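Local coordinates for protein OBody AM3L15 (Pyrobaculum aerophilum, PDB 4GN5) that adopts an OB-fold and probably serves as an engineered binding scaffold that recognises another protein, at residues R35-K40 with K65-L70; L54-G57 with L63-V66; W86-A89 with V94-F97. One frame throughout, in Å; residues are numbered along the deposited sequence.

Interaction 1. Residues R35-K40 with K65-L70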
ATOM      1  N   ARG A  35      -3.077  -0.630   6.504  1.00 18.98           N
ATOM      2  CA  ARG A  35      -2.395  -1.841   6.942  1.00 17.83           C
ATOM      3  C   ARG A  35      -1.012  -2.045   6.330  1.00 18.43           C
ATOM      4  O   ARG A  35      -0.125  -2.689   6.927  1.00 21.47           O
ATOM      5  CB  ARG A  35      -3.290  -3.061   6.693  1.00 17.79           C
ATOM      6  CG  ARG A  35      -4.346  -3.305   7.814  1.00 16.52           C
ATOM      7  CD  ARG A  35      -5.496  -4.193   7.321  1.00 20.02           C
ATOM      8  NE  ARG A  35      -6.290  -3.491   6.267  1.00 21.22           N
ATOM      9  CZ  ARG A  35      -7.089  -4.102   5.392  1.00 22.91           C
ATOM     10  NH1 ARG A  35      -7.195  -5.423   5.395  1.00 24.79           N
ATOM     11  NH2 ARG A  35      -7.791  -3.393   4.484  1.00 15.76           N
ATOM     12  N   VAL A  36      -0.817  -1.468   5.153  1.00 18.82           N
ATOM     13  CA  VAL A  36       0.502  -1.322   4.524  1.00 17.32           C
ATOM     14  C   VAL A  36       0.903   0.130   4.465  1.00 19.27           C
ATOM     15  O   VAL A  36       0.115   0.989   4.067  1.00 18.71           O
ATOM     16  CB  VAL A  36       0.419  -1.844   3.038  1.00 22.18           C
ATOM     17  CG1 VAL A  36       1.817  -1.734   2.257  1.00 24.99           C
ATOM     18  CG2 VAL A  36      -0.111  -3.264   3.048  1.00 23.21           C
ATOM     19  N   LYS A  37       2.123   0.413   4.847  1.00 19.34           N
ATOM     20  CA  LYS A  37       2.730   1.706   4.667  1.00 17.79           C
ATOM     21  C   LYS A  37       4.122   1.464   4.081  1.00 18.12           C
ATOM     22  O   LYS A  37       4.778   0.571   4.499  1.00 20.97           O
ATOM     23  CB  LYS A  37       2.791   2.392   6.021  1.00 21.77           C
ATOM     24  CG  LYS A  37       1.491   2.333   6.797  1.00 24.15           C
ATOM     25  CD  LYS A  37       1.448   3.335   7.902  1.00 23.22           C
ATOM     26  CE  LYS A  37       0.065   3.416   8.545  1.00 33.02           C
ATOM     27  NZ  LYS A  37      -0.325   4.688   9.191  1.00 33.04           N
ATOM     28  N   ILE A  38       4.541   2.244   3.104  1.00 20.12           N
ATOM     29  CA  ILE A  38       5.804   2.011   2.405  1.00 13.83           C
ATOM     30  C   ILE A  38       6.599   3.307   2.410  1.00 19.68           C
ATOM     31  O   ILE A  38       6.072   4.362   2.090  1.00 19.21           O
ATOM     32  CB  ILE A  38       5.559   1.532   0.955  1.00 15.41           C
ATOM     33  CG1 ILE A  38       4.673   0.267   0.945  1.00 13.23           C
ATOM     34  CG2 ILE A  38       6.883   1.269   0.240  1.00 17.19           C
ATOM     35  CD1 ILE A  38       3.937  -0.016  -0.462  1.00 12.44           C
ATOM     36  N   VAL A  39       7.859   3.231   2.822  1.00 19.59           N
ATOM     37  CA  VAL A  39       8.777   4.335   2.696  1.00 18.17           C
ATOM     38  C   VAL A  39       9.885   3.858   1.730  1.00 17.28           C
ATOM     39  O   VAL A  39      10.455   2.743   1.896  1.00 17.34           O
ATOM     40  CB  VAL A  39       9.319   4.826   4.085  1.00 24.38           C
ATOM     41  CG1 VAL A  39       9.633   3.683   4.956  1.00 21.09           C
ATOM     42  CG2 VAL A  39      10.615   5.720   3.938  1.00 21.28           C
ATOM     43  N   LYS A  40      10.146   4.677   0.705  1.00 18.21           N
ATOM     44  CA  LYS A  40      11.195   4.387  -0.261  1.00 17.79           C
ATOM     45  C   LYS A  40      12.416   5.269   0.053  1.00 18.12           C
ATOM     46  O   LYS A  40      12.247   6.457   0.295  1.00 18.66           O
ATOM     47  CB  LYS A  40      10.679   4.662  -1.657  1.00 17.10           C
ATOM     48  CG  LYS A  40       9.392   3.953  -1.968  1.00 18.37           C
ATOM     49  CD  LYS A  40       9.159   3.983  -3.496  1.00 19.07           C
ATOM     50  CE  LYS A  40       7.789   3.355  -3.693  1.00 19.10           C
ATOM     51  NZ  LYS A  40       7.556   3.140  -5.129  1.00 17.32           N
ATOM     52  N   LYS A  65       4.448   4.038  14.502  1.00 35.14           N
ATOM     53  CA  LYS A  65       4.500   5.354  15.153  1.00 39.56           C
ATOM     54  C   LYS A  65       5.658   6.186  14.581  1.00 40.19           C
ATOM     55  O   LYS A  65       5.506   7.387  14.366  1.00 46.17           O
ATOM     56  CB  LYS A  65       4.584   5.238  16.693  1.00 40.83           C
ATOM     57  N   VAL A  66       6.805   5.569  14.319  1.00 31.18           N
ATOM     58  CA  VAL A  66       7.922   6.281  13.659  1.00 31.22           C
ATOM     59  C   VAL A  66       7.547   6.730  12.211  1.00 31.48           C
ATOM     60  O   VAL A  66       7.775   7.873  11.820  1.00 38.18           O
ATOM     61  CB  VAL A  66       9.228   5.422  13.684  1.00 36.74           C
ATOM     62  CG1 VAL A  66      10.366   6.129  12.957  1.00 32.25           C
ATOM     63  CG2 VAL A  66       9.643   5.112  15.131  1.00 39.99           C
ATOM     64  N   PHE A  67       6.919   5.847  11.442  1.00 27.98           N
ATOM     65  CA  PHE A  67       6.459   6.169  10.090  1.00 22.26           C
ATOM     66  C   PHE A  67       5.633   7.446  10.088  1.00 25.37           C
ATOM     67  O   PHE A  67       5.819   8.297   9.259  1.00 25.66           O
ATOM     68  CB  PHE A  67       5.655   4.987   9.469  1.00 28.12           C
ATOM     69  CG  PHE A  67       5.188   5.267   8.067  1.00 28.28           C
ATOM     70  CD1 PHE A  67       5.940   4.840   6.972  1.00 23.96           C
ATOM     71  CD2 PHE A  67       4.028   6.031   7.853  1.00 30.88           C
ATOM     72  CE1 PHE A  67       5.518   5.115   5.693  1.00 25.86           C
ATOM     73  CE2 PHE A  67       3.593   6.325   6.560  1.00 28.61           C
ATOM     74  CZ  PHE A  67       4.314   5.878   5.485  1.00 24.33           C
ATOM     75  N   ALA A  68       4.759   7.586  11.082  1.00 32.03           N
ATOM     76  CA  ALA A  68       3.923   8.764  11.279  1.00 36.69           C
ATOM     77  C   ALA A  68       4.671  10.117  11.389  1.00 37.31           C
ATOM     78  O   ALA A  68       4.057  11.155  11.089  1.00 37.78           O
ATOM     79  CB  ALA A  68       3.026   8.548  12.498  1.00 40.33           C
ATOM     80  N   GLU A  69       5.941  10.099  11.846  1.00 37.42           N
ATOM     81  CA  GLU A  69       6.763  11.323  12.003  0.54 35.13           C
ATOM     82  C   GLU A  69       7.578  11.608  10.743  1.00 34.18           C
ATOM     83  O   GLU A  69       8.172  12.680  10.599  1.00 33.84           O
ATOM     84  CB  GLU A  69       7.730  11.213  13.191  0.54 41.72           C
ATOM     85  CG  GLU A  69       7.131  10.741  14.504  0.54 46.78           C
ATOM     86  CD  GLU A  69       6.278  11.793  15.175  0.54 52.86           C
ATOM     87  OE1 GLU A  69       5.041  11.679  15.112  0.54 58.99           O
ATOM     88  OE2 GLU A  69       6.839  12.732  15.757  0.54 59.33           O
ATOM     89  N   LEU A  70       7.601  10.671   9.808  1.00 35.28           N
ATOM     90  CA  LEU A  70       8.360  10.816   8.569  1.00 28.53           C
ATOM     91  C   LEU A  70       7.798  11.808   7.563  1.00 36.75           C
ATOM     92  O   LEU A  70       6.602  11.909   7.390  1.00 33.65           O
ATOM     93  CB  LEU A  70       8.477   9.473   7.887  1.00 25.03           C
ATOM     94  CG  LEU A  70       9.688   8.583   7.858  1.00 34.26           C
ATOM     95  CD1 LEU A  70      10.716   8.880   8.892  1.00 31.72           C
ATOM     96  CD2 LEU A  70       9.242   7.172   7.973  1.00 34.21           C
TER
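Lys37 lays the aliphatic part of its side chain across one face of the Phe67 ring. Its CB stands almost exactly over the middle, 3.8 Å from the centroid of the Phe67 ring and 10° off the normal, a CH-pi contact. Farther out, the extended chain runs over one side of the ring, with Lys37 CD 3.7 Å from Phe67 CD2. The far end of the ring is met in its own plane by the backbone: Ile38 O lies 3.7 Å from Phe67 CE1, so a carbonyl oxygen faces the electropositive ring rim. Val39 comes in obliquely, its CB 4.1 Å from Phe67 CE1. Helix 61-67 follows the third strand of the OB-fold, the position of the helix that classically plugs one end of the barrel, and Phe67 is a buried anchor from it to strand 36-42. A chi1 of -179° puts CG opposite the backbone N and sends the ring toward the strand. Beyond the first shell, Lys37 carries its ammonium past the ring to Asp32, a salt bridge that probably steadies the end of the chain and with it the methylenes beside the ring. Leu30 and Asp32 of strand 26-32 also touch Phe67. A type I turn begins at Phe67 itself and runs to Leu70, closed by Leu70 N to Phe67 O at 3.0 Å.

Interaction 2. Residues L54-G57 with L63-V66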
ATOM      1  N   LEU A  54       6.141  -1.685   5.777  1.00 18.54           N
ATOM      2  CA  LEU A  54       5.577  -1.931   7.101  1.00 22.92           C
ATOM      3  C   LEU A  54       4.173  -2.559   6.898  1.00 18.33           C
ATOM      4  O   LEU A  54       3.307  -1.892   6.363  1.00 15.88           O
ATOM      5  CB  LEU A  54       5.439  -0.582   7.826  1.00 16.64           C
ATOM      6  CG  LEU A  54       6.784   0.023   8.190  1.00 23.50           C
ATOM      7  CD1 LEU A  54       7.520   0.766   7.052  1.00 20.09           C
ATOM      8  CD2 LEU A  54       6.577   0.884   9.358  1.00 25.87           C
ATOM      9  N   GLU A  55       3.946  -3.746   7.417  0.71 19.42           N
ATOM     10  CA  GLU A  55       2.685  -4.438   7.159  0.71 21.56           C
ATOM     11  C   GLU A  55       2.140  -4.897   8.466  0.71 24.46           C
ATOM     12  O   GLU A  55       2.841  -5.592   9.210  0.71 22.67           O
ATOM     13  CB  GLU A  55       2.929  -5.661   6.278  0.71 20.78           C
ATOM     14  CG  GLU A  55       3.135  -5.299   4.876  0.71 23.77           C
ATOM     15  CD  GLU A  55       3.043  -6.502   3.981  0.71 26.20           C
ATOM     16  OE1 GLU A  55       4.061  -7.098   3.672  0.71 28.20           O
ATOM     17  OE2 GLU A  55       1.944  -6.873   3.572  0.71 38.66           O
ATOM     18  N   ARG A  56       0.911  -4.476   8.760  1.00 25.74           N
ATOM     19  CA  ARG A  56       0.265  -4.783  10.030  1.00 24.44           C
ATOM     20  C   ARG A  56       0.185  -6.309  10.057  1.00 28.47           C
ATOM     21  O   ARG A  56      -0.072  -6.926   9.030  1.00 30.30           O
ATOM     22  CB  ARG A  56      -1.134  -4.193  10.079  1.00 27.54           C
ATOM     23  CG  ARG A  56      -1.168  -2.774  10.464  1.00 26.39           C
ATOM     24  CD  ARG A  56      -0.691  -2.575  11.920  1.00 32.07           C
ATOM     25  NE  ARG A  56      -0.698  -1.146  12.173  1.00 31.84           N
ATOM     26  CZ  ARG A  56      -0.280  -0.569  13.296  1.00 36.49           C
ATOM     27  NH1 ARG A  56       0.189  -1.300  14.312  1.00 34.82           N
ATOM     28  NH2 ARG A  56      -0.330   0.751  13.381  1.00 32.63           N
ATOM     29  N   GLY A  57       0.456  -6.906  11.202  1.00 32.08           N
ATOM     30  CA  GLY A  57       0.528  -8.339  11.287  1.00 34.22           C
ATOM     31  C   GLY A  57       1.953  -8.861  11.189  1.00 34.51           C
ATOM     32  O   GLY A  57       2.207  -9.965  11.664  1.00 40.72           O
ATOM     33  N   LEU A  63       7.159   0.878  15.026  1.00 35.20           N
ATOM     34  CA  LEU A  63       7.643   1.423  13.744  1.00 31.46           C
ATOM     35  C   LEU A  63       6.573   2.162  12.939  1.00 35.05           C
ATOM     36  O   LEU A  63       6.853   3.060  12.196  1.00 35.03           O
ATOM     37  CB  LEU A  63       8.333   0.364  12.892  1.00 26.80           C
ATOM     38  CG  LEU A  63       9.492  -0.378  13.535  1.00 35.71           C
ATOM     39  CD1 LEU A  63      10.093  -1.361  12.620  1.00 34.68           C
ATOM     40  CD2 LEU A  63      10.556   0.609  13.937  1.00 39.18           C
ATOM     41  N   PHE A  64       5.327   1.772  13.116  1.00 34.30           N
ATOM     42  CA  PHE A  64       4.226   2.545  12.570  1.00 27.62           C
ATOM     43  C   PHE A  64       4.123   3.919  13.214  1.00 26.53           C
ATOM     44  O   PHE A  64       3.750   4.855  12.542  1.00 34.51           O
ATOM     45  CB  PHE A  64       2.871   1.801  12.672  1.00 31.35           C
ATOM     46  CG  PHE A  64       2.773   0.551  11.811  1.00 33.41           C
ATOM     47  CD1 PHE A  64       3.163  -0.700  12.307  1.00 38.61           C
ATOM     48  CD2 PHE A  64       2.325   0.624  10.497  1.00 30.98           C
ATOM     49  CE1 PHE A  64       3.069  -1.863  11.502  1.00 40.17           C
ATOM     50  CE2 PHE A  64       2.225  -0.526   9.704  1.00 30.64           C
ATOM     51  CZ  PHE A  64       2.614  -1.771  10.189  1.00 36.29           C
ATOM     52  N   LYS A  65       4.448   4.038  14.502  1.00 35.14           N
ATOM     53  CA  LYS A  65       4.500   5.354  15.153  1.00 39.56           C
ATOM     54  C   LYS A  65       5.658   6.186  14.581  1.00 40.19           C
ATOM     55  O   LYS A  65       5.506   7.387  14.366  1.00 46.17           O
ATOM     56  CB  LYS A  65       4.584   5.238  16.693  1.00 40.83           C
ATOM     57  N   VAL A  66       6.805   5.569  14.319  1.00 31.18           N
ATOM     58  CA  VAL A  66       7.922   6.281  13.659  1.00 31.22           C
ATOM     59  C   VAL A  66       7.547   6.730  12.211  1.00 31.48           C
ATOM     60  O   VAL A  66       7.775   7.873  11.820  1.00 38.18           O
ATOM     61  CB  VAL A  66       9.228   5.422  13.684  1.00 36.74           C
ATOM     62  CG1 VAL A  66      10.366   6.129  12.957  1.00 32.25           C
ATOM     63  CG2 VAL A  66       9.643   5.112  15.131  1.00 39.99           C
TER
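The Phe64 ring is sandwiched: the guanidinium of Arg56 lies flat on one face, Leu54 comes over the opposite face, and the Glu55-Arg56 backbone abuts the edge. Guanidinium and ring are nearly parallel, planes 6° apart and centres 3.8 Å from each other, so the stack is also a cation-pi contact, with Arg56 CZ 21° off the ring normal. The two side chains run in opposite directions, which spreads Arg56 over the whole length of the aromatic group. Arg56 CD sits above the outer part of the ring, 4.0 Å from the Phe64 centroid, in a CH-pi contact, whereas Arg56 NH2 reaches back over the root of the side chain, 3.4 Å from Phe64 CB. A bend at chi2 (-66°) folds the arginine into this path. At the ring edge, Glu55 C is 3.6 Å from Phe64 CZ and near the ring plane. On the other face Leu54 contributes CD2, while its CB lies 3.7 Å from Phe64 CE2. The same CD2 methyl continues past the ring to the helix backbone, 3.6 Å from Leu63 O, and to the CB of Leu63. No hydrogen bond crosses between the two segments; the charge of Arg56 is met by a salt bridge from NH1 to Asp61, at the start of the same helix, which probably fixes the guanidinium in its flat pose. The contact thus ties the end of strand 50-55 to helix 61-67, the barrel-capping helix of the OB-fold. Leu54 and Leu63 both go on to touch Pro98 of strand 95-98, and Leu54 and Arg56 are hydrogen-bonded through their backbones to Lys37 of strand 36-42 and to Arg35 just before that strand.

Interaction 3. Residues W86-A89 with V94-F97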
ATOM      1  N   TRP A  86       9.466 -14.745  -4.783  1.00 25.59           N
ATOM      2  CA  TRP A  86       8.397 -14.591  -5.739  1.00 25.06           C
ATOM      3  C   TRP A  86       7.055 -14.565  -4.959  1.00 21.18           C
ATOM      4  O   TRP A  86       6.822 -15.454  -4.136  1.00 18.19           O
ATOM      5  CB  TRP A  86       8.514 -15.738  -6.749  1.00 29.70           C
ATOM      6  CG  TRP A  86       7.919 -15.330  -7.961  1.00 31.20           C
ATOM      7  CD1 TRP A  86       8.500 -14.532  -8.993  1.00 36.07           C
ATOM      8  CD2 TRP A  86       6.570 -15.462  -8.269  1.00 17.53           C
ATOM      9  NE1 TRP A  86       7.533 -14.250  -9.937  1.00 28.83           N
ATOM     10  CE2 TRP A  86       6.352 -14.828  -9.521  1.00 29.32           C
ATOM     11  CE3 TRP A  86       5.507 -16.116  -7.645  1.00 16.72           C
ATOM     12  CZ2 TRP A  86       5.132 -14.842 -10.123  1.00 27.10           C
ATOM     13  CZ3 TRP A  86       4.374 -16.152  -8.244  1.00 19.14           C
ATOM     14  CH2 TRP A  86       4.158 -15.535  -9.477  1.00 31.06           C
ATOM     15  N   PRO A  87       6.158 -13.543  -5.206  1.00 18.19           N
ATOM     16  CA  PRO A  87       6.077 -12.715  -6.419  1.00 16.45           C
ATOM     17  C   PRO A  87       6.734 -11.307  -6.381  1.00 17.45           C
ATOM     18  O   PRO A  87       6.346 -10.437  -7.162  1.00 17.14           O
ATOM     19  CB  PRO A  87       4.575 -12.563  -6.601  1.00 15.41           C
ATOM     20  CG  PRO A  87       4.136 -12.324  -5.129  1.00 20.06           C
ATOM     21  CD  PRO A  87       4.904 -13.440  -4.434  1.00 16.21           C
ATOM     22  N   VAL A  88       7.684 -11.089  -5.475  1.00 16.97           N
ATOM     23  CA  VAL A  88       8.329  -9.802  -5.395  1.00 17.79           C
ATOM     24  C   VAL A  88       8.900  -9.402  -6.762  1.00 15.57           C
ATOM     25  O   VAL A  88       8.908  -8.228  -7.095  1.00 19.93           O
ATOM     26  CB  VAL A  88       9.487  -9.788  -4.324  1.00 21.74           C
ATOM     27  CG1 VAL A  88      10.192  -8.433  -4.339  1.00 23.56           C
ATOM     28  CG2 VAL A  88       8.931 -10.074  -2.898  1.00 16.17           C
ATOM     29  N   ALA A  89       9.487 -10.341  -7.505  1.00 17.23           N
ATOM     30  CA  ALA A  89      10.011 -10.033  -8.841  1.00 19.01           C
ATOM     31  C   ALA A  89       8.993  -9.418  -9.821  1.00 25.97           C
ATOM     32  O   ALA A  89       9.389  -8.769 -10.831  1.00 22.55           O
ATOM     33  CB  ALA A  89      10.627 -11.309  -9.495  1.00 23.55           C
ATOM     34  N   VAL A  94      12.842  -6.326  -4.857  0.93 19.29           N
ATOM     35  CA  VAL A  94      13.182  -6.445  -3.471  0.93 17.66           C
ATOM     36  C   VAL A  94      12.138  -5.714  -2.618  0.93 18.52           C
ATOM     37  O   VAL A  94      11.434  -4.769  -3.115  0.93 16.23           O
ATOM     38  CB  VAL A  94      14.642  -5.908  -3.176  0.93 19.34           C
ATOM     39  CG1 VAL A  94      15.759  -6.825  -3.809  0.93 16.93           C
ATOM     40  CG2 VAL A  94      14.844  -4.419  -3.665  0.93 15.65           C
ATOM     41  N   GLU A  95      12.103  -6.079  -1.340  1.00 16.06           N
ATOM     42  CA  GLU A  95      11.344  -5.380  -0.296  1.00 16.74           C
ATOM     43  C   GLU A  95      12.241  -5.458   0.933  1.00 20.76           C
ATOM     44  O   GLU A  95      12.996  -6.424   1.087  1.00 23.91           O
ATOM     45  CB  GLU A  95      10.026  -6.151   0.036  1.00 17.79           C
ATOM     46  CG  GLU A  95       9.156  -6.408  -1.236  1.00 17.17           C
ATOM     47  CD  GLU A  95       7.824  -7.117  -0.943  1.00 19.34           C
ATOM     48  OE1 GLU A  95       6.907  -7.020  -1.763  1.00 18.58           O
ATOM     49  OE2 GLU A  95       7.720  -7.816   0.072  1.00 18.17           O
ATOM     50  N   ILE A  96      12.169  -4.451   1.803  1.00 23.35           N
ATOM     51  CA  ILE A  96      12.885  -4.465   3.079  1.00 23.95           C
ATOM     52  C   ILE A  96      11.804  -4.416   4.153  1.00 22.84           C
ATOM     53  O   ILE A  96      10.949  -3.509   4.146  1.00 20.95           O
ATOM     54  CB  ILE A  96      13.914  -3.283   3.243  1.00 23.65           C
ATOM     55  CG1 ILE A  96      15.111  -3.458   2.281  1.00 24.74           C
ATOM     56  CG2 ILE A  96      14.377  -3.219   4.711  1.00 24.60           C
ATOM     57  CD1 ILE A  96      16.035  -2.247   2.085  1.00 23.43           C
ATOM     58  N   PHE A  97      11.824  -5.416   5.032  1.00 24.45           N
ATOM     59  CA  PHE A  97      11.019  -5.393   6.238  1.00 26.47           C
ATOM     60  C   PHE A  97      11.826  -4.896   7.444  1.00 30.61           C
ATOM     61  O   PHE A  97      12.745  -5.584   7.926  1.00 30.12           O
ATOM     62  CB  PHE A  97      10.306  -6.774   6.462  1.00 31.34           C
ATOM     63  CG  PHE A  97       9.207  -7.028   5.481  1.00 26.98           C
ATOM     64  CD1 PHE A  97       7.890  -6.624   5.758  1.00 29.30           C
ATOM     65  CD2 PHE A  97       9.466  -7.601   4.246  1.00 28.91           C
ATOM     66  CE1 PHE A  97       6.889  -6.812   4.877  1.00 26.90           C
ATOM     67  CE2 PHE A  97       8.444  -7.807   3.329  1.00 30.63           C
ATOM     68  CZ  PHE A  97       7.140  -7.425   3.632  1.00 29.43           C
TER
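Val88 and Val94 bring their CA atoms to 6.2 Å, yet no hydrogen bond joins the two segments, so the loop 86-89 rests on the start of the strand by packing alone. A cis peptide bond ahead of Pro87 shapes the loop just before Val88, whose side chain makes the whole contact with its two methyls. Val88 CG1, turned away from its own N (chi1 177°), reaches the neighbouring backbone, 3.4 Å from Val94 N. The other methyl is set against the flat carboxylate of Glu95: CG2 lies 3.7 Å from Glu95 CD and nearly as close to both oxygens, 3.8 Å to OE1 and 3.9 Å to OE2. It therefore covers one face of the group and does not meet either oxygen end-on. Glu95 CG, 3.8 Å from Val88 CG1, completes the apolar part of the contact. The charge of the extended Glu95 chain is met from outside both segments, by a basic side chain of another protein that forms a salt bridge with OE1. Cut back to an alanine, this position would probably leave the basic group of the bound protein without its mate and take the carboxylate from under Val88 CG2. Strand 95-98, which opens with Glu95, lies in the OB barrel between two others: its backbone hydrogen bonds go to Glu83 and Ile81 of strand 75-83 and to Pro51 and Tyr53 of strand 50-55. The loop carrying Val88 belongs to the connection between strands 75-83 and 95-98, and this contact folds it back against the second of them.

All three contacts are buried, interaction 1 nearest the centre of the chain and interactions 2 and 3 farther out, each of these two with a charged group that has partners beyond the contact. Interactions 1 and 2 dock the same helix, 61-67, on adjacent strands of one sheet, and they touch directly: Lys37 CD packs 3.9 Å from Phe64 CD2. Both centre on a phenylalanine from the helix, met in interaction 1 by lysine methylenes and in interaction 2 by the stacked guanidinium of a partly exposed arginine. Interaction 3, its centre about 17 to 18 Å from the other centres, has no aromatic stack; it pins a loop beside a carboxylate shared with the partner protein. It meets interaction 2 through Glu55 and Phe97.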